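Local structure of M32 carboxypeptidase (Chitinophagaceae bacterium, 7A03) at residues 208-213 and 322-327; 84-89 and 467-472. The protein probably removes amino acids one at a time from the C-terminal ends of peptides, as a metal-dependent carboxypeptidase of the M32 family. One frame throughout, in Å; residues are numbered along the deposited sequence.

Contact 1: residues 208-213 and 322-327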
loop_
_atom_site.group_PDB
_atom_site.type_symbol
_atom_site.label_atom_id
_atom_site.label_comp_id
_atom_site.label_asym_id
_atom_site.label_seq_id
_atom_site.Cartn_x
_atom_site.Cartn_y
_atom_site.Cartn_z
ATOM N N ARG A 208 -16.712 -13.662 -17.574
ATOM C CA ARG A 208 -16.672 -13.133 -16.214
ATOM C C ARG A 208 -16.672 -14.245 -15.173
ATOM O O ARG A 208 -15.929 -14.176 -14.184
ATOM C CB ARG A 208 -17.867 -12.200 -15.993
ATOM C CG ARG A 208 -18.024 -11.724 -14.566
ATOM C CD ARG A 208 -19.210 -10.792 -14.430
ATOM N NE ARG A 208 -19.142 -10.030 -13.186
ATOM C CZ ARG A 208 -18.568 -8.835 -13.075
ATOM N NH1 ARG A 208 -18.015 -8.263 -14.136
ATOM N NH2 ARG A 208 -18.549 -8.213 -11.903
ATOM N N ASP A 209 -17.510 -15.265 -15.358
ATOM C CA ASP A 209 -17.586 -16.333 -14.364
ATOM C C ASP A 209 -16.295 -17.144 -14.333
ATOM O O ASP A 209 -15.840 -17.558 -13.256
ATOM C CB ASP A 209 -18.811 -17.219 -14.627
ATOM C CG ASP A 209 -20.112 -16.557 -14.189
ATOM O OD1 ASP A 209 -20.062 -15.451 -13.596
ATOM O OD2 ASP A 209 -21.187 -17.143 -14.435
ATOM N N LYS A 210 -15.678 -17.351 -15.504
ATOM C CA LYS A 210 -14.381 -18.016 -15.550
ATOM C C LYS A 210 -13.307 -17.176 -14.864
ATOM O O LYS A 210 -12.488 -17.709 -14.111
ATOM C CB LYS A 210 -13.986 -18.311 -16.997
ATOM C CG LYS A 210 -14.735 -19.484 -17.646
ATOM C CD LYS A 210 -14.405 -19.546 -19.137
ATOM C CE LYS A 210 -14.649 -20.923 -19.719
ATOM N NZ LYS A 210 -15.902 -21.525 -19.191
ATOM N N GLN A 211 -13.306 -15.863 -15.084
ATOM C CA GLN A 211 -12.350 -15.023 -14.360
ATOM C C GLN A 211 -12.564 -15.117 -12.853
ATOM O O GLN A 211 -11.602 -15.230 -12.076
ATOM C CB GLN A 211 -12.436 -13.572 -14.825
ATOM C CG GLN A 211 -11.924 -13.337 -16.230
ATOM C CD GLN A 211 -11.634 -11.886 -16.466
ATOM O OE1 GLN A 211 -10.747 -11.318 -15.834
ATOM N NE2 GLN A 211 -12.387 -11.262 -17.355
ATOM N N TRP A 212 -13.822 -15.042 -12.414
ATOM C CA TRP A 212 -14.100 -15.088 -10.981
ATOM C C TRP A 212 -13.521 -16.350 -10.360
ATOM O O TRP A 212 -12.800 -16.293 -9.344
ATOM C CB TRP A 212 -15.607 -15.017 -10.741
ATOM C CG TRP A 212 -15.955 -15.245 -9.317
ATOM C CD1 TRP A 212 -16.352 -16.415 -8.755
ATOM C CD2 TRP A 212 -15.932 -14.276 -8.255
ATOM N NE1 TRP A 212 -16.581 -16.247 -7.411
ATOM C CE2 TRP A 212 -16.313 -14.947 -7.072
ATOM C CE3 TRP A 212 -15.600 -12.917 -8.183
ATOM C CZ2 TRP A 212 -16.417 -14.295 -5.836
ATOM C CZ3 TRP A 212 -15.703 -12.264 -6.946
ATOM C CH2 TRP A 212 -16.093 -12.960 -5.792
ATOM N N GLN A 213 -13.805 -17.506 -10.982
ATOM C CA GLN A 213 -13.328 -18.763 -10.419
ATOM C C GLN A 213 -11.810 -18.873 -10.497
ATOM O O GLN A 213 -11.193 -19.463 -9.603
ATOM C CB GLN A 213 -14.017 -19.950 -11.094
ATOM C CG GLN A 213 -13.761 -21.285 -10.403
ATOM C CD GLN A 213 -14.208 -21.284 -8.965
ATOM O OE1 GLN A 213 -15.361 -20.969 -8.666
ATOM N NE2 GLN A 213 -13.294 -21.610 -8.057
ATOM N N GLN A 322 -4.661 -21.217 -20.355
ATOM C CA GLN A 322 -4.956 -21.500 -21.755
ATOM C C GLN A 322 -6.129 -22.452 -21.860
ATOM O O GLN A 322 -7.011 -22.281 -22.713
ATOM C CB GLN A 322 -3.740 -22.152 -22.395
ATOM C CG GLN A 322 -2.790 -21.197 -23.053
ATOM C CD GLN A 322 -1.756 -21.945 -23.860
ATOM O OE1 GLN A 322 -1.197 -22.938 -23.388
ATOM N NE2 GLN A 322 -1.517 -21.500 -25.094
ATOM N N ALA A 323 -6.141 -23.478 -21.012
ATOM C CA ALA A 323 -7.265 -24.409 -20.996
ATOM C C ALA A 323 -8.560 -23.712 -20.617
ATOM O O ALA A 323 -9.643 -24.098 -21.091
ATOM C CB ALA A 323 -6.975 -25.535 -20.004
ATOM N N LEU A 324 -8.471 -22.701 -19.749
ATOM C CA LEU A 324 -9.659 -21.968 -19.333
ATOM C C LEU A 324 -10.176 -21.039 -20.432
ATOM O O LEU A 324 -11.393 -20.856 -20.572
ATOM C CB LEU A 324 -9.325 -21.170 -18.079
ATOM C CG LEU A 324 -10.471 -20.510 -17.344
ATOM C CD1 LEU A 324 -11.553 -21.555 -17.066
ATOM C CD2 LEU A 324 -9.931 -19.928 -16.064
ATOM N N PHE A 325 -9.276 -20.431 -21.209
ATOM C CA PHE A 325 -9.635 -19.428 -22.217
ATOM C C PHE A 325 -9.015 -19.790 -23.567
ATOM O O PHE A 325 -8.245 -19.014 -24.145
ATOM C CB PHE A 325 -9.158 -18.042 -21.773
ATOM C CG PHE A 325 -9.808 -17.546 -20.504
ATOM C CD1 PHE A 325 -11.135 -17.175 -20.506
ATOM C CD2 PHE A 325 -9.088 -17.437 -19.324
ATOM C CE1 PHE A 325 -11.746 -16.700 -19.349
ATOM C CE2 PHE A 325 -9.694 -16.970 -18.162
ATOM C CZ PHE A 325 -11.028 -16.606 -18.180
ATOM N N PRO A 326 -9.340 -20.963 -24.116
ATOM C CA PRO A 326 -8.621 -21.405 -25.320
ATOM C C PRO A 326 -8.896 -20.551 -26.545
ATOM O O PRO A 326 -8.005 -20.416 -27.394
ATOM C CB PRO A 326 -9.089 -22.853 -25.505
ATOM C CG PRO A 326 -10.432 -22.871 -24.910
ATOM C CD PRO A 326 -10.389 -21.921 -23.723
ATOM N N GLU A 327 -10.086 -19.947 -26.656
ATOM C CA GLU A 327 -10.363 -19.100 -27.811
ATOM C C GLU A 327 -9.579 -17.796 -27.768
ATOM O O GLU A 327 -9.374 -17.167 -28.808
ATOM C CB GLU A 327 -11.861 -18.823 -27.945
ATOM C CG GLU A 327 -12.224 -18.186 -29.276
ATOM C CD GLU A 327 -13.705 -18.232 -29.582
ATOM O OE1 GLU A 327 -14.304 -19.326 -29.470
ATOM O OE2 GLU A 327 -14.263 -17.173 -29.947
#

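Contact 2: residues 84-89 and 467-472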
loop_
_atom_site.group_PDB
_atom_site.type_symbol
_atom_site.label_atom_id
_atom_site.label_comp_id
_atom_site.label_asym_id
_atom_site.label_seq_id
_atom_site.Cartn_x
_atom_site.Cartn_y
_atom_site.Cartn_z
ATOM N N GLN A 84 5.543 -7.912 25.633
ATOM C CA GLN A 84 4.739 -7.022 26.468
ATOM C C GLN A 84 5.354 -5.630 26.527
ATOM O O GLN A 84 4.655 -4.616 26.388
ATOM C CB GLN A 84 4.639 -7.600 27.878
ATOM C CG GLN A 84 3.836 -8.897 27.954
ATOM C CD GLN A 84 3.889 -9.506 29.340
ATOM O OE1 GLN A 84 4.967 -9.726 29.886
ATOM N NE2 GLN A 84 2.720 -9.767 29.925
ATOM N N GLN A 85 6.668 -5.567 26.755
ATOM C CA GLN A 85 7.349 -4.281 26.840
ATOM C C GLN A 85 7.254 -3.524 25.526
ATOM O O GLN A 85 7.052 -2.302 25.521
ATOM C CB GLN A 85 8.813 -4.489 27.219
ATOM C CG GLN A 85 9.032 -4.857 28.674
ATOM C CD GLN A 85 10.496 -4.733 29.073
ATOM O OE1 GLN A 85 11.243 -3.949 28.486
ATOM N NE2 GLN A 85 10.914 -5.514 30.060
ATOM N N LYS A 86 7.392 -4.230 24.402
ATOM C CA LYS A 86 7.270 -3.566 23.111
ATOM C C LYS A 86 5.855 -3.035 22.902
ATOM O O LYS A 86 5.673 -1.915 22.407
ATOM C CB LYS A 86 7.676 -4.524 21.983
ATOM C CG LYS A 86 7.634 -3.903 20.581
ATOM C CD LYS A 86 8.760 -2.898 20.391
ATOM C CE LYS A 86 10.130 -3.557 20.568
ATOM N NZ LYS A 86 11.246 -2.623 20.279
ATOM N N ASN A 87 4.843 -3.837 23.246
ATOM C CA ASN A 87 3.453 -3.380 23.182
ATOM C C ASN A 87 3.247 -2.103 23.974
ATOM O O ASN A 87 2.671 -1.132 23.468
ATOM C CB ASN A 87 2.524 -4.476 23.695
ATOM C CG ASN A 87 2.256 -5.540 22.651
ATOM O OD1 ASN A 87 2.339 -5.274 21.450
ATOM N ND2 ASN A 87 1.905 -6.743 23.097
ATOM N N ILE A 88 3.719 -2.087 25.225
ATOM C CA ILE A 88 3.572 -0.896 26.061
ATOM C C ILE A 88 4.274 0.301 25.421
ATOM O O ILE A 88 3.714 1.401 25.351
ATOM C CB ILE A 88 4.083 -1.167 27.490
ATOM C CG1 ILE A 88 3.260 -2.272 28.157
ATOM C CG2 ILE A 88 4.039 0.107 28.331
ATOM C CD1 ILE A 88 1.783 -1.973 28.241
ATOM N N ALA A 89 5.511 0.109 24.942
ATOM C CA ALA A 89 6.273 1.231 24.386
ATOM C C ALA A 89 5.603 1.795 23.135
ATOM O O ALA A 89 5.482 3.022 22.971
ATOM C CB ALA A 89 7.711 0.798 24.087
ATOM N N GLY A 467 4.043 -8.780 13.887
ATOM C CA GLY A 467 3.339 -7.522 13.996
ATOM C C GLY A 467 4.292 -6.344 13.876
ATOM O O GLY A 467 5.132 -6.279 12.963
ATOM N N ARG A 468 4.172 -5.401 14.804
ATOM C CA ARG A 468 5.023 -4.214 14.846
ATOM C C ARG A 468 6.271 -4.379 15.701
ATOM O O ARG A 468 6.941 -3.380 15.966
ATOM C CB ARG A 468 4.230 -3.002 15.351
ATOM C CG ARG A 468 3.241 -2.451 14.325
ATOM C CD ARG A 468 2.239 -1.494 14.972
ATOM N NE ARG A 468 2.901 -0.311 15.525
ATOM C CZ ARG A 468 2.317 0.567 16.337
ATOM N NH1 ARG A 468 1.055 0.395 16.715
ATOM N NH2 ARG A 468 3.008 1.607 16.780
ATOM N N PHE A 469 6.607 -5.603 16.134
ATOM C CA PHE A 469 7.736 -5.776 17.048
ATOM C C PHE A 469 9.021 -5.171 16.491
ATOM O O PHE A 469 9.768 -4.505 17.214
ATOM C CB PHE A 469 7.940 -7.256 17.384
ATOM C CG PHE A 469 8.989 -7.492 18.441
ATOM C CD1 PHE A 469 10.332 -7.596 18.104
ATOM C CD2 PHE A 469 8.638 -7.572 19.778
ATOM C CE1 PHE A 469 11.301 -7.790 19.087
ATOM C CE2 PHE A 469 9.594 -7.770 20.762
ATOM C CZ PHE A 469 10.929 -7.881 20.421
ATOM N N TYR A 470 9.286 -5.388 15.209
ATOM C CA TYR A 470 10.421 -4.789 14.524
ATOM C C TYR A 470 9.950 -3.643 13.637
ATOM O O TYR A 470 8.908 -3.733 12.980
ATOM C CB TYR A 470 11.118 -5.826 13.642
ATOM C CG TYR A 470 11.593 -7.069 14.362
ATOM C CD1 TYR A 470 12.757 -7.053 15.126
ATOM C CD2 TYR A 470 10.898 -8.266 14.251
ATOM C CE1 TYR A 470 13.201 -8.196 15.771
ATOM C CE2 TYR A 470 11.330 -9.409 14.899
ATOM C CZ TYR A 470 12.489 -9.371 15.653
ATOM O OH TYR A 470 12.922 -10.510 16.297
ATOM N N THR A 471 10.735 -2.569 13.588
ATOM C CA THR A 471 10.477 -1.566 12.570
ATOM C C THR A 471 10.815 -2.142 11.195
ATOM O O THR A 471 11.417 -3.212 11.071
ATOM C CB THR A 471 11.331 -0.317 12.795
ATOM O OG1 THR A 471 12.685 -0.585 12.398
ATOM C CG2 THR A 471 11.311 0.114 14.258
ATOM N N SER A 472 10.408 -1.420 10.148
ATOM C CA SER A 472 10.662 -1.902 8.796
ATOM C C SER A 472 12.156 -2.112 8.575
ATOM O O SER A 472 12.567 -3.113 7.973
ATOM C CB SER A 472 10.075 -0.939 7.761
ATOM O OG SER A 472 10.212 0.406 8.183
HETATM O O HOH W 1 12.351 -4.661 17.943
#

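Contact 1: residues 208-213 and 322-327
In Lys210 the first torsion (chi1 -75°) sets CG opposite the carbonyl carbon, while in Leu324 chi1 of -170° sets CG opposite the backbone N, and the two side chains run antiparallel alongside each other. This is helix-end packing in the mainly helical M32 fold: the first turns of helix 208-222 meet the place where helix 311-324 stops and the short helix 326-329 begins. Phe325 is the joint, leaving helical geometry after the first helix and standing at the N-cap position of the second; Pro326, which has no amide hydrogen to donate, suits a first turn, where none is needed. CE1 and CZ of Phe325 are the ring atoms that reach helix 208-222. Lys210 CB approaches both obliquely, 3.6 Å from Phe325 CZ, and Gln211 CG lies 3.9 Å from the same CZ. Leu324 works from above the ring plane, where its CG sits over the rim of Phe325, and its CD1 touches Lys210 CG at 3.8 Å. A lysine suits this partly buried border because its methylenes can pack while the bend at chi4 carries the ammonium end away. Gln211, though buried, has its NE2 satisfied by the backbone oxygens of Phe206 and Asp254, so its aliphatic part can meet the ring; Phe206 also stacks edge-to-face on Phe325. With only the methyl group of an alanine at Leu324, Lys210 CG would probably lose its partner and the Phe325 ring the carbons lying over one face toward its rim. Two further contacts are with backbone oxygens: Leu324 CD2 rests 3.9 Å from Lys210 O, and Lys210 CE lies 3.4 Å from Leu324 O.

Contact 2: residues 84-89 and 467-472
Phe469 O receives a 2.7 Å hydrogen bond from a water molecule, and the same water accepts a weak bond of 3.3 Å from Lys86 NZ, bridging the two residues. The contact docks the loop between helices 453-462 and 472-480 against helix 82-100, a surface helix-to-loop joint in the mainly helical M32 fold. Lys86 sends CG opposite its own backbone N (chi1 -178°), then bends at chi2 and again at chi3, curling over the Phe469 ring. At the base of the chain Lys86 CB touches Phe469 CD2 at 3.9 Å. Further out CE stands over the middle of the face, 4.3 Å from the Phe469 ring centroid and 11° off its normal, a CH-pi contact. NZ continues outward to 5.3 Å from that centroid, too long for more than a weak cation-pi attraction, and relies on the water to reach the carbonyl. Lysine fits here because its methylenes cover an aromatic face while its charge stays near solvent. Neighbouring residues fix the loop: Arg468 forms salt bridges with Asp94 of helix 82-100 and with Glu289, and the Phe469 side chain also touches Ala82 of that helix. Inside the loop the Phe469 ring rides on its neighbour, with Phe469 CD1 placed 3.6 Å above the plane of the Tyr470 ring, over its centre.

Contacts 1 and 2 lie on opposite sides of the chain's centre, with their own centres about 44 Å apart, and they share no helix. In sequence, 208-213 and 322-327 are nested inside the long loop of chain that 84-89 and 467-472 close. Contact 1 is partly buried and joins the start of one helix to the break between two others; contact 2 is a surface meeting of a helix with a loop. Each pairs the aliphatic stem of a lysine with a phenylalanine, but contact 1 sets carbons against carbons and carbonyl oxygens, oblique to its ring, whereas contact 2 covers a ring face and adds a water bridge, as its solvent-facing place allows.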